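Local coordinates for glycoprotein (Chandipura virus, PDB 5MDM) that probably attaches the virion to host receptors and, triggered by endosomal acidity, drives fusion of the viral and endosomal membranes, at residues A[12-17]-A[318-322]; A[20-24]-A[287-292]; A[45-49]-A[263-268]; A[360-364]-A[373-379]; A[64-68]-A[120-124]. The contacts are given in a common frame with arbitrary orientation. Residues are numbered along the deposited sequence.

Contact 1. Residues A[12-17]-A[318-322]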
# COMPACT_ATOMS: atom_id res chain seq x y z
N LEU A 12 -7.18 0.46 -40.88
CA LEU A 12 -6.58 1.76 -41.12
C LEU A 12 -5.86 1.78 -42.47
O LEU A 12 -5.43 0.74 -42.97
CB LEU A 12 -5.61 2.13 -40.00
CG LEU A 12 -6.21 2.34 -38.61
CD1 LEU A 12 -5.11 2.62 -37.60
CD2 LEU A 12 -7.23 3.47 -38.63
N ASP A 13 -5.74 2.97 -43.05
CA ASP A 13 -4.98 3.13 -44.28
C ASP A 13 -3.49 3.29 -43.95
O ASP A 13 -3.06 4.34 -43.47
CB ASP A 13 -5.48 4.34 -45.07
CG ASP A 13 -4.82 4.47 -46.43
OD1 ASP A 13 -4.54 3.42 -47.05
OD2 ASP A 13 -4.60 5.61 -46.88
N TRP A 14 -2.73 2.23 -44.19
CA TRP A 14 -1.30 2.21 -43.86
C TRP A 14 -0.42 2.75 -44.98
O TRP A 14 -0.71 2.55 -46.17
CB TRP A 14 -0.85 0.80 -43.47
CG TRP A 14 -1.54 0.24 -42.26
CD1 TRP A 14 -2.66 -0.54 -42.24
CD2 TRP A 14 -1.17 0.44 -40.89
NE1 TRP A 14 -3.00 -0.85 -40.95
CE2 TRP A 14 -2.10 -0.26 -40.10
CE3 TRP A 14 -0.13 1.14 -40.25
CZ2 TRP A 14 -2.03 -0.28 -38.70
CZ3 TRP A 14 -0.07 1.12 -38.87
CH2 TRP A 14 -1.01 0.41 -38.11
N LYS A 15 0.65 3.43 -44.60
CA LYS A 15 1.65 3.93 -45.53
C LYS A 15 3.02 3.70 -44.91
O LYS A 15 3.16 3.75 -43.68
CB LYS A 15 1.44 5.42 -45.80
CG LYS A 15 0.12 5.77 -46.49
CD LYS A 15 -0.39 7.13 -46.05
CE LYS A 15 0.65 8.22 -46.27
NZ LYS A 15 0.20 9.54 -45.74
N PRO A 16 4.03 3.44 -45.74
CA PRO A 16 5.38 3.19 -45.22
C PRO A 16 6.00 4.42 -44.56
O PRO A 16 5.90 5.52 -45.09
CB PRO A 16 6.17 2.82 -46.48
CG PRO A 16 5.14 2.36 -47.45
CD PRO A 16 3.95 3.21 -47.19
N VAL A 17 6.62 4.21 -43.40
CA VAL A 17 7.32 5.28 -42.71
C VAL A 17 8.58 5.66 -43.48
O VAL A 17 9.39 4.79 -43.80
CB VAL A 17 7.72 4.86 -41.28
CG1 VAL A 17 8.57 5.94 -40.63
CG2 VAL A 17 6.47 4.59 -40.44
N ALA A 318 -0.66 5.19 -35.54
CA ALA A 318 -0.37 3.83 -35.11
C ALA A 318 0.75 3.30 -35.99
O ALA A 318 0.99 3.82 -37.08
CB ALA A 318 -1.61 2.96 -35.23
N TYR A 319 1.44 2.28 -35.51
CA TYR A 319 2.58 1.72 -36.22
C TYR A 319 2.49 0.20 -36.29
O TYR A 319 1.98 -0.44 -35.37
CB TYR A 319 3.90 2.14 -35.55
CG TYR A 319 4.17 3.63 -35.59
CD1 TYR A 319 4.88 4.19 -36.64
CD2 TYR A 319 3.70 4.47 -34.59
CE1 TYR A 319 5.12 5.55 -36.69
CE2 TYR A 319 3.93 5.83 -34.64
CZ TYR A 319 4.65 6.37 -35.68
OH TYR A 319 4.89 7.72 -35.74
N THR A 320 2.99 -0.37 -37.38
CA THR A 320 3.03 -1.83 -37.52
C THR A 320 4.13 -2.23 -38.49
O THR A 320 4.82 -1.38 -39.05
CB THR A 320 1.68 -2.41 -37.98
OG1 THR A 320 1.69 -3.83 -37.83
CG2 THR A 320 1.40 -2.05 -39.43
N VAL A 321 4.31 -3.53 -38.68
CA VAL A 321 5.32 -4.03 -39.61
C VAL A 321 4.68 -4.88 -40.71
O VAL A 321 4.38 -6.06 -40.52
CB VAL A 321 6.42 -4.85 -38.89
CG1 VAL A 321 7.49 -5.27 -39.87
CG2 VAL A 321 7.04 -4.03 -37.77
N ILE A 322 4.47 -4.26 -41.87
CA ILE A 322 3.89 -4.94 -43.01
C ILE A 322 4.99 -5.46 -43.93
O ILE A 322 5.74 -4.67 -44.51
CB ILE A 322 2.97 -4.00 -43.81
CG1 ILE A 322 2.04 -3.23 -42.87
CG2 ILE A 322 2.16 -4.79 -44.83
CD1 ILE A 322 1.19 -2.20 -43.57
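Two strands of one antiparallel sheet, 15-16 and 316-322, both pair with strand 325-338, and here the run-in to the first packs its side chains against the second. Their backbones stay well apart: the CA atoms of Trp14 and Tyr319 are 8.6 Å from each other, and the end-to-end directions of 12-17 and 318-322 differ by 77°, so the join rests on side chains, mainly those of 12-17, reaching across the gap. Trp14 is the centre, with 104 Å² covered. Its indole spreads along strand 318-322: CG2 of Thr320 sits over one face as a CH-pi contact, 3.5 Å from the centroid of the six-membered ring and 10° off its normal, while Trp14 CZ3 comes within 3.4 Å of Ala318 O. The methyl of Thr320 faces the indole while its OG1 hydrogen-bonds the carbonyl of Gly373. Ala318, the next most covered residue, turns its CB towards the indole, 3.9 Å from Trp14 CH2, and also receives Leu12, whose CD1 lies 4.2 Å from Ala318 CB. Tyr319 points its CA-to-CB bond the other way, yet Val17 CG2 reaches the edge of its ring, 4.1 Å from Tyr319 CE1. Phe365 meets the Trp14 ring edge-to-face. At the far end of strand 318-322, Ile322 closes the row with its CD1 3.6 Å from Trp14 CB.

Contact 2. Residues A[20-24]-A[287-292]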
# COMPACT_ATOMS: atom_id res chain seq x y z
N ASN A 20 10.70 9.38 -40.82
CA ASN A 20 11.21 8.92 -39.53
C ASN A 20 11.03 9.89 -38.36
O ASN A 20 11.74 9.79 -37.36
CB ASN A 20 12.70 8.54 -39.65
CG ASN A 20 12.92 7.04 -39.66
OD1 ASN A 20 13.68 6.51 -38.85
ND2 ASN A 20 12.25 6.35 -40.57
N THR A 21 10.10 10.83 -38.50
CA THR A 21 9.85 11.81 -37.44
C THR A 21 9.20 11.15 -36.22
O THR A 21 8.31 10.31 -36.34
CB THR A 21 8.99 12.99 -37.91
OG1 THR A 21 7.80 12.50 -38.53
CG2 THR A 21 9.76 13.87 -38.88
N ARG A 22 9.67 11.56 -35.04
CA ARG A 22 9.26 10.93 -33.79
C ARG A 22 8.20 11.75 -33.09
O ARG A 22 8.36 12.95 -32.86
CB ARG A 22 10.48 10.75 -32.88
CG ARG A 22 11.59 9.93 -33.52
CD ARG A 22 12.96 10.49 -33.24
NE ARG A 22 13.67 9.73 -32.21
CZ ARG A 22 14.75 9.00 -32.45
NH1 ARG A 22 15.24 8.91 -33.68
NH2 ARG A 22 15.34 8.35 -31.46
N TYR A 23 7.09 11.10 -32.74
CA TYR A 23 6.05 11.74 -31.95
C TYR A 23 6.00 11.09 -30.57
O TYR A 23 5.10 10.31 -30.27
CB TYR A 23 4.69 11.62 -32.64
CG TYR A 23 4.60 12.39 -33.94
CD1 TYR A 23 4.18 13.71 -33.95
CD2 TYR A 23 4.92 11.79 -35.16
CE1 TYR A 23 4.09 14.42 -35.14
CE2 TYR A 23 4.84 12.50 -36.35
CZ TYR A 23 4.42 13.81 -36.33
OH TYR A 23 4.33 14.52 -37.51
N CYS A 24 6.98 11.42 -29.73
CA CYS A 24 7.11 10.80 -28.42
C CYS A 24 6.76 11.75 -27.28
O CYS A 24 7.31 12.85 -27.20
CB CYS A 24 8.52 10.26 -28.22
SG CYS A 24 8.89 8.82 -29.20
N CYS A 287 9.98 5.06 -26.08
CA CYS A 287 9.60 5.48 -27.42
C CYS A 287 10.85 5.91 -28.21
O CYS A 287 11.13 5.40 -29.30
CB CYS A 287 8.59 6.63 -27.31
SG CYS A 287 7.82 7.13 -28.83
N GLN A 288 11.62 6.83 -27.63
CA GLN A 288 12.85 7.29 -28.25
C GLN A 288 13.81 6.13 -28.53
O GLN A 288 14.51 6.13 -29.53
CB GLN A 288 13.54 8.34 -27.37
CG GLN A 288 12.73 9.61 -27.16
CD GLN A 288 12.72 10.51 -28.38
OE1 GLN A 288 13.53 10.37 -29.29
NE2 GLN A 288 11.78 11.44 -28.40
N ASN A 289 13.85 5.15 -27.63
CA ASN A 289 14.74 4.02 -27.78
C ASN A 289 14.32 3.14 -28.96
O ASN A 289 15.16 2.68 -29.74
CB ASN A 289 14.81 3.21 -26.48
CG ASN A 289 15.89 2.14 -26.50
OD1 ASN A 289 15.61 0.95 -26.68
ND2 ASN A 289 17.14 2.56 -26.33
N THR A 290 13.01 2.93 -29.10
CA THR A 290 12.48 2.24 -30.27
C THR A 290 12.86 2.96 -31.56
O THR A 290 13.32 2.33 -32.52
CB THR A 290 10.95 2.07 -30.18
OG1 THR A 290 10.64 1.08 -29.21
CG2 THR A 290 10.37 1.65 -31.54
N TRP A 291 12.68 4.28 -31.59
CA TRP A 291 13.05 5.04 -32.78
C TRP A 291 14.56 5.01 -33.03
O TRP A 291 15.01 5.18 -34.16
CB TRP A 291 12.55 6.47 -32.70
CG TRP A 291 11.17 6.66 -33.22
CD1 TRP A 291 10.08 7.07 -32.51
CD2 TRP A 291 10.72 6.47 -34.57
NE1 TRP A 291 8.98 7.15 -33.33
CE2 TRP A 291 9.35 6.78 -34.60
CE3 TRP A 291 11.35 6.07 -35.75
CZ2 TRP A 291 8.59 6.70 -35.76
CZ3 TRP A 291 10.59 5.99 -36.90
CH2 TRP A 291 9.23 6.30 -36.90
N ASP A 292 15.33 4.81 -31.97
CA ASP A 292 16.76 4.62 -32.11
C ASP A 292 17.05 3.28 -32.77
O ASP A 292 17.98 3.16 -33.56
CB ASP A 292 17.46 4.70 -30.76
CG ASP A 292 17.65 6.12 -30.28
OD1 ASP A 292 17.49 7.04 -31.12
OD2 ASP A 292 17.96 6.31 -29.09
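A disulfide at the edge of the Trp291 ring and an arginine laid across its face set this contact apart. Cys24 SG and Cys287 SG are bonded at 2.0 Å with a chi3 of -75°, tying the irregular segment 20-24 covalently to helix 270-295. One helical turn on from Cys287, Trp291 presents its indole to the loop: Arg22 CG stands over the ring face, 3.5 Å from the centroid of the five-membered ring, and Cys24 SG lies 3.9 Å from Trp291 CD1, a sulfur-aromatic contact. Beyond its CH-pi methylene, Arg22 runs on to the polar side of the helix. Arg22 NE donates to Gln288 OE1 at 3.0 Å, and Arg22 NH2 forms a salt bridge with Asp292 OD1 at 2.5 Å, so residues one turn apart both hold the guanidinium. The CA-to-CB bond of Tyr23 is directed away from the helix, and its ring packs on Trp30, Phe31 and strand 316-322, while Leu308 covers Trp291 and Cys287. Segment 287-292 belongs to a region assigned by similarity to trimerization. The whole is a disulfide-stapled loop-on-helix contact, tying the N-terminal part of the chain to helix 270-295 of the central domain.

Contact 3. Residues A[45-49]-A[263-268]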
# COMPACT_ATOMS: atom_id res chain seq x y z
N THR A 45 -10.85 19.72 -5.94
CA THR A 45 -11.03 18.27 -5.93
C THR A 45 -10.57 17.67 -4.60
O THR A 45 -9.55 18.08 -4.05
CB THR A 45 -10.34 17.58 -7.14
OG1 THR A 45 -10.98 16.33 -7.40
CG2 THR A 45 -8.86 17.35 -6.90
N PRO A 46 -11.35 16.71 -4.07
CA PRO A 46 -11.03 16.07 -2.79
C PRO A 46 -9.80 15.18 -2.91
O PRO A 46 -9.72 14.34 -3.80
CB PRO A 46 -12.28 15.25 -2.50
CG PRO A 46 -12.87 14.99 -3.83
CD PRO A 46 -12.61 16.21 -4.64
N ILE A 47 -8.84 15.37 -2.01
CA ILE A 47 -7.57 14.66 -2.09
C ILE A 47 -7.35 13.69 -0.95
O ILE A 47 -6.26 13.14 -0.80
CB ILE A 47 -6.41 15.64 -2.08
CG1 ILE A 47 -6.37 16.37 -0.74
CG2 ILE A 47 -6.56 16.61 -3.21
CD1 ILE A 47 -5.26 17.38 -0.64
N GLY A 48 -8.38 13.49 -0.13
CA GLY A 48 -8.27 12.55 0.96
C GLY A 48 -9.09 12.91 2.17
O GLY A 48 -9.39 14.09 2.42
N ALA A 49 -9.46 11.89 2.93
CA ALA A 49 -10.17 12.10 4.18
C ALA A 49 -9.17 12.41 5.27
O ALA A 49 -8.25 11.64 5.52
CB ALA A 49 -10.98 10.88 4.54
N ARG A 263 -15.16 9.24 -4.83
CA ARG A 263 -13.84 8.85 -4.33
C ARG A 263 -12.82 9.99 -4.37
O ARG A 263 -12.94 10.92 -5.17
CB ARG A 263 -13.31 7.63 -5.09
CG ARG A 263 -13.34 7.78 -6.59
CD ARG A 263 -12.82 6.53 -7.28
NE ARG A 263 -11.36 6.48 -7.30
CZ ARG A 263 -10.64 6.14 -8.37
NH1 ARG A 263 -11.25 5.82 -9.50
NH2 ARG A 263 -9.32 6.12 -8.30
N SER A 264 -11.83 9.91 -3.49
CA SER A 264 -10.72 10.85 -3.49
C SER A 264 -9.97 10.76 -4.81
O SER A 264 -9.89 9.70 -5.42
CB SER A 264 -9.77 10.58 -2.33
OG SER A 264 -10.32 11.04 -1.11
N THR A 265 -9.44 11.89 -5.24
CA THR A 265 -8.69 11.94 -6.49
C THR A 265 -7.38 11.18 -6.31
O THR A 265 -6.47 11.63 -5.61
CB THR A 265 -8.45 13.39 -6.94
OG1 THR A 265 -9.70 13.97 -7.34
CG2 THR A 265 -7.50 13.43 -8.11
N LEU A 266 -7.32 10.01 -6.93
CA LEU A 266 -6.22 9.09 -6.71
C LEU A 266 -4.92 9.69 -7.22
O LEU A 266 -3.87 9.52 -6.62
CB LEU A 266 -6.52 7.75 -7.39
CG LEU A 266 -5.46 6.64 -7.26
CD1 LEU A 266 -5.17 6.31 -5.80
CD2 LEU A 266 -5.91 5.40 -8.00
N GLN A 267 -5.02 10.42 -8.32
CA GLN A 267 -3.83 10.93 -8.98
C GLN A 267 -3.09 12.01 -8.20
O GLN A 267 -1.97 12.37 -8.55
CB GLN A 267 -4.17 11.40 -10.39
CG GLN A 267 -4.23 10.26 -11.38
CD GLN A 267 -2.98 9.42 -11.32
OE1 GLN A 267 -1.86 9.94 -11.43
NE2 GLN A 267 -3.15 8.12 -11.12
N SER A 268 -3.70 12.49 -7.13
CA SER A 268 -3.09 13.53 -6.32
C SER A 268 -2.25 12.92 -5.22
O SER A 268 -1.51 13.63 -4.53
CB SER A 268 -4.16 14.44 -5.72
OG SER A 268 -4.90 13.75 -4.74
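Thr45 and Thr265 meet hydroxyl to hydroxyl: Thr265 OG1, on a chi1 near -69° (m), donates to Thr45 OG1 at 2.7 Å. The t rotamer of Thr45 turns OG1 towards the loop, where it also hydrogen-bonds the carbonyl of Trp235. One step along, Thr265 N donates to Pro46 O at 2.9 Å in an almost straight bond of 176°. Ser268 adopts the p rotamer, which folds its OG back onto Thr265 O at 2.8 Å across the short 3-10 segment 266-268. CB and CG2 of Ile47, also p at chi1, both lie 3.6 Å from Ser268 OG, although its CA-to-CB bond points away overall. Ser264, in the m rotamer, brings OG to 3.3 Å from Gly48 CA. The phi/psi of Gly48, 149/154, would jam a CB against the preceding carbonyl. The contact joins a strand in the region assigned by similarity to the fusion peptide to a loop in that assigned to trimerization. Strand 36-49 is, within this chain, an outer strand of a four-stranded antiparallel sheet, bonded to strand 180-192. Thr45 and Pro46 touch strand 235-237; the loop bonds to residues just before it, Arg263 to Gly233 and Leu266 N to Glu234, then leads into helix 270-295.

Contact 4. Residues A[360-364]-A[373-379]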
# COMPACT_ATOMS: atom_id res chain seq x y z
N ILE A 360 -12.60 -4.74 -32.56
CA ILE A 360 -11.80 -3.53 -32.41
C ILE A 360 -10.69 -3.44 -33.46
O ILE A 360 -10.27 -2.34 -33.83
CB ILE A 360 -11.21 -3.41 -31.00
CG1 ILE A 360 -10.17 -4.51 -30.74
CG2 ILE A 360 -12.32 -3.50 -29.96
CD1 ILE A 360 -9.59 -4.48 -29.34
N TRP A 361 -10.22 -4.59 -33.93
CA TRP A 361 -9.24 -4.64 -35.01
C TRP A 361 -9.34 -5.96 -35.79
O TRP A 361 -9.42 -7.03 -35.19
CB TRP A 361 -7.82 -4.46 -34.48
CG TRP A 361 -6.82 -4.32 -35.58
CD1 TRP A 361 -6.00 -5.28 -36.07
CD2 TRP A 361 -6.56 -3.14 -36.34
NE1 TRP A 361 -5.23 -4.77 -37.09
CE2 TRP A 361 -5.56 -3.46 -37.28
CE3 TRP A 361 -7.08 -1.84 -36.32
CZ2 TRP A 361 -5.06 -2.52 -38.19
CZ3 TRP A 361 -6.58 -0.91 -37.22
CH2 TRP A 361 -5.59 -1.26 -38.14
N THR A 362 -9.33 -5.86 -37.11
CA THR A 362 -9.51 -7.04 -37.95
C THR A 362 -8.58 -7.07 -39.16
O THR A 362 -8.64 -7.99 -39.98
CB THR A 362 -10.95 -7.14 -38.46
OG1 THR A 362 -11.08 -8.30 -39.28
CG2 THR A 362 -11.29 -5.91 -39.28
N GLN A 363 -7.71 -6.07 -39.27
CA GLN A 363 -6.79 -5.95 -40.40
C GLN A 363 -5.41 -6.47 -40.03
O GLN A 363 -4.50 -5.70 -39.71
CB GLN A 363 -6.71 -4.49 -40.85
CG GLN A 363 -5.84 -4.23 -42.06
CD GLN A 363 -5.60 -2.75 -42.27
OE1 GLN A 363 -6.03 -1.91 -41.48
NE2 GLN A 363 -4.91 -2.41 -43.35
N TRP A 364 -5.24 -7.79 -40.07
CA TRP A 364 -4.01 -8.43 -39.59
C TRP A 364 -2.96 -8.61 -40.69
O TRP A 364 -3.29 -8.98 -41.82
CB TRP A 364 -4.34 -9.77 -38.95
CG TRP A 364 -5.37 -9.65 -37.88
CD1 TRP A 364 -6.72 -9.83 -38.01
CD2 TRP A 364 -5.14 -9.30 -36.52
NE1 TRP A 364 -7.34 -9.62 -36.80
CE2 TRP A 364 -6.39 -9.30 -35.87
CE3 TRP A 364 -3.99 -9.00 -35.78
CZ2 TRP A 364 -6.53 -8.99 -34.52
CZ3 TRP A 364 -4.13 -8.70 -34.43
CH2 TRP A 364 -5.38 -8.70 -33.82
N GLY A 373 -0.83 -6.59 -35.59
CA GLY A 373 -1.70 -5.46 -35.82
C GLY A 373 -1.04 -4.15 -35.45
O GLY A 373 0.18 -4.02 -35.52
N PRO A 374 -1.85 -3.15 -35.05
CA PRO A 374 -1.31 -1.83 -34.71
C PRO A 374 -0.56 -1.86 -33.38
O PRO A 374 -1.03 -2.47 -32.42
CB PRO A 374 -2.57 -0.97 -34.59
CG PRO A 374 -3.64 -1.93 -34.19
CD PRO A 374 -3.30 -3.23 -34.85
N ASN A 375 0.61 -1.22 -33.35
CA ASN A 375 1.39 -1.08 -32.13
C ASN A 375 1.73 -2.40 -31.45
O ASN A 375 1.65 -2.52 -30.22
CB ASN A 375 0.67 -0.17 -31.14
CG ASN A 375 0.16 1.10 -31.79
OD1 ASN A 375 0.75 1.62 -32.73
ND2 ASN A 375 -0.97 1.61 -31.28
N GLY A 376 2.10 -3.40 -32.26
CA GLY A 376 2.54 -4.68 -31.75
C GLY A 376 1.44 -5.53 -31.12
O GLY A 376 1.68 -6.28 -30.17
N LEU A 377 0.23 -5.40 -31.64
CA LEU A 377 -0.86 -6.26 -31.21
C LEU A 377 -0.63 -7.62 -31.86
O LEU A 377 -0.51 -7.71 -33.08
CB LEU A 377 -2.21 -5.68 -31.64
CG LEU A 377 -3.44 -6.52 -31.31
CD1 LEU A 377 -3.43 -6.95 -29.85
CD2 LEU A 377 -4.71 -5.74 -31.62
N LEU A 378 -0.56 -8.67 -31.05
CA LEU A 378 -0.25 -9.99 -31.61
C LEU A 378 -1.46 -10.90 -31.79
O LEU A 378 -2.29 -11.04 -30.90
CB LEU A 378 0.83 -10.69 -30.80
CG LEU A 378 2.26 -10.39 -31.26
CD1 LEU A 378 3.25 -11.24 -30.50
CD2 LEU A 378 2.40 -10.61 -32.76
N LYS A 379 -1.54 -11.52 -32.97
CA LYS A 379 -2.51 -12.58 -33.22
C LYS A 379 -1.78 -13.91 -33.19
O LYS A 379 -1.06 -14.25 -34.12
CB LYS A 379 -3.18 -12.39 -34.59
CG LYS A 379 -4.15 -13.50 -34.97
CD LYS A 379 -4.81 -13.21 -36.31
CE LYS A 379 -5.80 -14.29 -36.69
NZ LYS A 379 -6.32 -14.12 -38.08
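This is a buried aromatic contact in which two tryptophans of the loop before strand 365-367 pack on the turn that leads from strand 370-372 into strand 378-380. Pro374 CD lies over the face of Trp361, 3.3 Å from the centroid of its five-membered ring and 12° off the normal, a close CH-pi contact. Leu377 CD2 reaches Trp364 CH2 at 3.7 Å and, more loosely, Trp361 CB at 4.4 Å. Lys379, fully extended, lies along the Trp364 face: its CD is 4.0 Å from the five-membered ring centroid, and its NZ, at 4.7 Å from that centroid, makes an off-centre cation-pi contact while also forming a salt bridge with Glu371. Gly373 has room only without a side chain, since an ideal CB would clash with Pro374 CD and crowd both indoles. Its N donates to Leu377 O at 2.8 Å, closing the turn. Phe6 of strand 2-7 packs on Trp361, Pro374 and Leu377, and Leu378 meets His401 of the second subunit. In sum, strands 370-372 and 378-380 form a beta-hairpin whose turn is covered by two tryptophans from the loop before strand 365-367.

Contact 5. Residues A[64-68]-A[120-124]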
# COMPACT_ATOMS: atom_id res chain seq x y z
N TRP A 64 -22.45 19.72 41.32
CA TRP A 64 -22.06 18.99 42.52
C TRP A 64 -22.61 19.73 43.73
O TRP A 64 -22.21 20.87 44.00
CB TRP A 64 -20.54 18.84 42.60
CG TRP A 64 -19.94 17.98 41.53
CD1 TRP A 64 -20.36 17.86 40.23
CD2 TRP A 64 -18.82 17.10 41.66
NE1 TRP A 64 -19.56 16.98 39.55
CE2 TRP A 64 -18.61 16.49 40.41
CE3 TRP A 64 -17.97 16.76 42.72
CZ2 TRP A 64 -17.58 15.57 40.19
CZ3 TRP A 64 -16.95 15.85 42.50
CH2 TRP A 64 -16.77 15.27 41.24
N VAL A 65 -23.52 19.09 44.44
CA VAL A 65 -24.26 19.74 45.51
C VAL A 65 -23.90 19.23 46.90
O VAL A 65 -24.07 18.04 47.20
CB VAL A 65 -25.78 19.59 45.30
CG1 VAL A 65 -26.55 20.19 46.47
CG2 VAL A 65 -26.20 20.23 43.99
N THR A 66 -23.40 20.13 47.74
CA THR A 66 -23.19 19.86 49.15
C THR A 66 -24.36 20.41 49.94
O THR A 66 -24.60 21.62 49.97
CB THR A 66 -21.89 20.51 49.67
OG1 THR A 66 -20.77 19.95 48.99
CG2 THR A 66 -21.74 20.29 51.16
N THR A 67 -25.11 19.51 50.59
CA THR A 67 -26.31 19.90 51.31
C THR A 67 -26.14 19.79 52.82
O THR A 67 -25.72 18.76 53.33
CB THR A 67 -27.52 19.04 50.88
OG1 THR A 67 -27.67 19.08 49.45
CG2 THR A 67 -28.80 19.56 51.54
N CYS A 68 -26.46 20.88 53.52
CA CYS A 68 -26.39 20.91 54.97
C CYS A 68 -27.78 20.87 55.58
O CYS A 68 -28.61 21.74 55.33
CB CYS A 68 -25.65 22.17 55.44
SG CYS A 68 -25.51 22.34 57.24
N THR A 120 -30.38 24.12 53.61
CA THR A 120 -29.93 24.82 52.42
C THR A 120 -28.67 24.17 51.88
O THR A 120 -27.88 23.60 52.64
CB THR A 120 -29.64 26.31 52.72
OG1 THR A 120 -28.61 26.41 53.71
CG2 THR A 120 -30.89 27.01 53.21
N ASP A 121 -28.47 24.25 50.57
CA ASP A 121 -27.32 23.62 49.94
C ASP A 121 -26.52 24.58 49.05
O ASP A 121 -27.04 25.58 48.55
CB ASP A 121 -27.75 22.39 49.14
CG ASP A 121 -28.88 22.68 48.18
OD1 ASP A 121 -29.64 21.73 47.85
OD2 ASP A 121 -29.03 23.84 47.76
N SER A 122 -25.24 24.26 48.88
CA SER A 122 -24.37 25.01 47.99
C SER A 122 -23.94 24.11 46.84
O SER A 122 -23.80 22.90 47.01
CB SER A 122 -23.14 25.54 48.74
OG SER A 122 -22.45 24.50 49.41
N GLU A 123 -23.75 24.69 45.66
CA GLU A 123 -23.46 23.88 44.48
C GLU A 123 -22.36 24.44 43.58
O GLU A 123 -22.18 25.65 43.47
CB GLU A 123 -24.74 23.65 43.67
CG GLU A 123 -25.47 24.92 43.31
CD GLU A 123 -26.77 24.68 42.57
OE1 GLU A 123 -27.21 23.51 42.52
OE2 GLU A 123 -27.36 25.65 42.05
N PHE A 124 -21.63 23.52 42.94
CA PHE A 124 -20.55 23.83 42.00
C PHE A 124 -20.89 23.25 40.64
O PHE A 124 -20.95 22.03 40.50
CB PHE A 124 -19.25 23.18 42.48
CG PHE A 124 -18.24 24.14 43.03
CD1 PHE A 124 -18.32 25.50 42.74
CD2 PHE A 124 -17.20 23.69 43.82
CE1 PHE A 124 -17.37 26.38 43.25
CE2 PHE A 124 -16.26 24.56 44.32
CZ PHE A 124 -16.34 25.91 44.04
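Strands 64-68 and 120-124 run antiparallel, 160° apart in direction with axes 4.7 Å apart at closest, and every hydrogen bond across the pair is backbone to backbone. Trp64 and Phe124 form a hydrogen-bonded pair: Trp64 N donates to Phe124 O and Phe124 N to Trp64 O, both at 2.9 Å. Thr66 and Ser122 repeat this, with Thr66 N to Ser122 O and Ser122 N to Thr66 O, again at 2.9 Å. At the far end Cys68 N gives a longer bond of 3.2 Å to Thr120 O. Val65-Glu123 and Thr67-Asp121 are non-hydrogen-bonded pairs; the backbone of Val65 and Thr67 is bonded instead to Ser81 and Thr79 of strand 77-85. A CA-H...O contact from Glu123 CA to Trp64 O, 3.3 Å, supplements the bonds. Thr66 and Ser122 share one face, Thr66 CB 4.0 Å from Ser122 OG; Thr66 OG1 bonds the carbonyl of Pro110 and Ser122 OG that of Pro111. Both strands lie in the region assigned by similarity to the fusion peptide, with the Trp64 side chain about 4 Å from that of Met128, a site of interaction with host vimentin. Strand 56-69 lies between 77-85 and 120-131; the loop with Phe109, Pro110 and Pro111 covers the face carrying Trp64, Thr66 and Ser122, and the Cys68-Cys114 disulfide ties it down.

In the fold
Contacts 1, 2 and 4 cluster at one end of the elongated chain, while contact 5 lies at the other, its centre about 95 Å from that of contact 1; contact 3 sits about 4 Å from the chain's centre. Contacts 1 and 4 touch, as Leu12 packs on Trp361, and contacts 1 and 2 touch where Tyr319 and Val17 meet Trp291. Contact 4 is the most buried; the others are partly so, contact 5 having the most exposed residues. Helix 270-295 carries contact 2 and begins just after loop 263-268 of contact 3. Tryptophan faces recur through the end cluster, joined in contact 2 by a disulfide and a salt bridge; hydroxyl and backbone bonds dominate contact 3, regular sheet pairing contact 5.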